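Local coordinates for protein bicaudal C homolog 1 (Homo sapiens, PDB 6GY4), which probably binds RNA through its type I KH domains, a fold that commonly recognises single-stranded nucleic acid, at residues Thr40-Ala45 against Lys72-Met77. Sequence-based numbering, arbitrary orientation.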
loop_
_atom_site.group_PDB
_atom_site.type_symbol
_atom_site.label_atom_id
_atom_site.label_comp_id
_atom_site.label_asym_id
_atom_site.label_seq_id
_atom_site.Cartn_x
_atom_site.Cartn_y
_atom_site.Cartn_z
ATOM N N THR A 40 -8.525 -4.855 4.069
ATOM C CA THR A 40 -8.841 -5.221 2.696
ATOM C C THR A 40 -8.535 -6.677 2.375
ATOM O O THR A 40 -8.916 -7.145 1.299
ATOM C CB THR A 40 -8.077 -4.315 1.720
ATOM O OG1 THR A 40 -6.671 -4.412 1.975
ATOM C CG2 THR A 40 -8.515 -2.867 1.881
ATOM N N ASN A 41 -7.878 -7.400 3.280
ATOM C CA ASN A 41 -7.423 -8.771 3.040
ATOM C C ASN A 41 -6.522 -8.833 1.808
ATOM O O ASN A 41 -6.722 -9.637 0.895
ATOM C CB ASN A 41 -8.600 -9.740 2.910
ATOM C CG ASN A 41 -8.217 -11.160 3.279
ATOM O OD1 ASN A 41 -7.406 -11.375 4.180
ATOM N ND2 ASN A 41 -8.786 -12.135 2.580
ATOM N N THR A 42 -5.515 -7.964 1.795
ATOM C CA THR A 42 -4.579 -7.849 0.687
ATOM C C THR A 42 -3.158 -8.020 1.205
ATOM O O THR A 42 -2.904 -8.008 2.412
ATOM C CB THR A 42 -4.726 -6.501 -0.032
ATOM O OG1 THR A 42 -4.557 -5.435 0.909
ATOM C CG2 THR A 42 -6.101 -6.384 -0.667
ATOM N N GLN A 43 -2.223 -8.180 0.269
ATOM C CA GLN A 43 -0.810 -8.359 0.573
ATOM C C GLN A 43 -0.020 -7.257 -0.116
ATOM O O GLN A 43 -0.122 -7.087 -1.334
ATOM C CB GLN A 43 -0.317 -9.736 0.114
ATOM C CG GLN A 43 -1.153 -10.898 0.626
ATOM C CD GLN A 43 -0.329 -11.916 1.392
ATOM O OE1 GLN A 43 0.899 -11.832 1.435
ATOM N NE2 GLN A 43 -1.002 -12.882 2.003
ATOM N N ILE A 44 0.759 -6.506 0.658
ATOM C CA ILE A 44 1.493 -5.359 0.140
ATOM C C ILE A 44 2.984 -5.672 0.154
ATOM O O ILE A 44 3.494 -6.341 1.060
ATOM C CB ILE A 44 1.188 -4.078 0.945
ATOM C CG1 ILE A 44 -0.319 -3.821 0.983
ATOM C CG2 ILE A 44 1.891 -2.878 0.334
ATOM C CD1 ILE A 44 -0.707 -2.652 1.854
ATOM N N ALA A 45 3.685 -5.181 -0.866
ATOM C CA ALA A 45 5.118 -5.400 -0.998
ATOM C C ALA A 45 5.750 -4.156 -1.602
ATOM O O ALA A 45 5.181 -3.550 -2.512
ATOM C CB ALA A 45 5.411 -6.627 -1.868
ATOM N N LYS A 72 -8.337 -2.937 -5.508
ATOM C CA LYS A 72 -8.740 -1.597 -5.918
ATOM C C LYS A 72 -8.955 -0.691 -4.712
ATOM O O LYS A 72 -8.675 0.512 -4.775
ATOM C CB LYS A 72 -10.006 -1.672 -6.772
ATOM N N GLU A 73 -9.450 -1.251 -3.605
ATOM C CA GLU A 73 -9.700 -0.444 -2.413
ATOM C C GLU A 73 -8.413 -0.171 -1.646
ATOM O O GLU A 73 -8.267 0.890 -1.029
ATOM C CB GLU A 73 -10.716 -1.140 -1.511
ATOM C CG GLU A 73 -12.108 -1.250 -2.095
ATOM C CD GLU A 73 -12.989 -2.190 -1.300
ATOM O OE1 GLU A 73 -12.463 -2.850 -0.382
ATOM O OE2 GLU A 73 -14.201 -2.270 -1.593
ATOM N N ALA A 74 -7.479 -1.123 -1.651
ATOM C CA ALA A 74 -6.194 -0.881 -1.010
ATOM C C ALA A 74 -5.388 0.156 -1.780
ATOM O O ALA A 74 -4.703 0.990 -1.179
ATOM C CB ALA A 74 -5.416 -2.189 -0.882
ATOM N N LYS A 75 -5.468 0.123 -3.113
ATOM C CA LYS A 75 -4.715 1.071 -3.923
ATOM C C LYS A 75 -5.228 2.494 -3.736
ATOM O O LYS A 75 -4.433 3.439 -3.679
ATOM C CB LYS A 75 -4.774 0.668 -5.395
ATOM C CG LYS A 75 -3.978 1.583 -6.312
ATOM C CD LYS A 75 -4.278 1.321 -7.778
ATOM C CE LYS A 75 -3.458 2.242 -8.669
ATOM N NZ LYS A 75 -3.876 2.175 -10.097
ATOM N N GLU A 76 -6.550 2.671 -3.641
ATOM C CA GLU A 76 -7.092 4.018 -3.489
ATOM C C GLU A 76 -6.653 4.643 -2.170
ATOM O O GLU A 76 -6.442 5.859 -2.093
ATOM C CB GLU A 76 -8.621 3.996 -3.596
ATOM C CG GLU A 76 -9.345 3.483 -2.356
ATOM C CD GLU A 76 -10.831 3.778 -2.379
ATOM O OE1 GLU A 76 -11.300 4.397 -3.355
ATOM O OE2 GLU A 76 -11.532 3.391 -1.418
ATOM N N MET A 77 -6.493 3.823 -1.127
ATOM C CA MET A 77 -6.081 4.340 0.175
ATOM C C MET A 77 -4.595 4.673 0.185
ATOM O O MET A 77 -4.191 5.750 0.636
ATOM C CB MET A 77 -6.408 3.323 1.272
ATOM C CG MET A 77 -7.886 2.961 1.409
ATOM S SD MET A 77 -8.141 1.586 2.556
ATOM C CE MET A 77 -9.862 1.178 2.253
#
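Two threonines facing one alanine show how a small helix residue lets a neighbouring turn settle close against it. Ala74, on helix 68-81, directs its methyl group toward the pair of hydroxyls carried by Thr40 and Thr42. CB of Ala74 lies 3.8 Å from OG1 of Thr40 and equally 3.8 Å from OG1 of Thr42, so that it touches both oxygens by van der Waals contact alone. The hydroxyls are joined to each other: OG1 of Thr42 donates to OG1 of Thr40 over 2.6 Å, while Thr40 OG1 is also hydrogen-bonded to the carbonyl oxygen of Ile36, one turn back in helix 32-40. Both threonines share a rotamer in which OG1 stands between the backbone N and the carbonyl carbon (chi1 57° in Thr40). In Thr40 this leaves CG2 beside the backbone N, where it reaches over the helix, 4.1 Å from N of Ala74. The same methyl also faces CB of Glu73 and the terminal CE of Met77, the latter 4.3 Å away, in looser contacts at the border. A valine at Thr40 has no hydroxyl, so it would probably cost Thr42 its acceptor and the turn its tie to Ile36, leaving the turn less firmly fixed. Between the threonines, Asn41 leaves the helix with positive phi (57°), and the chain turns from helix 32-40 into strand 43-45. That strand is an outer member of the three-stranded antiparallel sheet, paired with strand 61-65 by backbone hydrogen bonds of Gln43 with Ser65 and of Ala45 with Lys63. Val64 of strand 61-65 touches both Thr42 and Ala74, and Ile36 also meets Ala74, so Ala74 brings helix 68-81 against both helix 32-40 and the sheet, as in the beta-alpha-alpha-beta-beta-alpha fold of a type I KH domain.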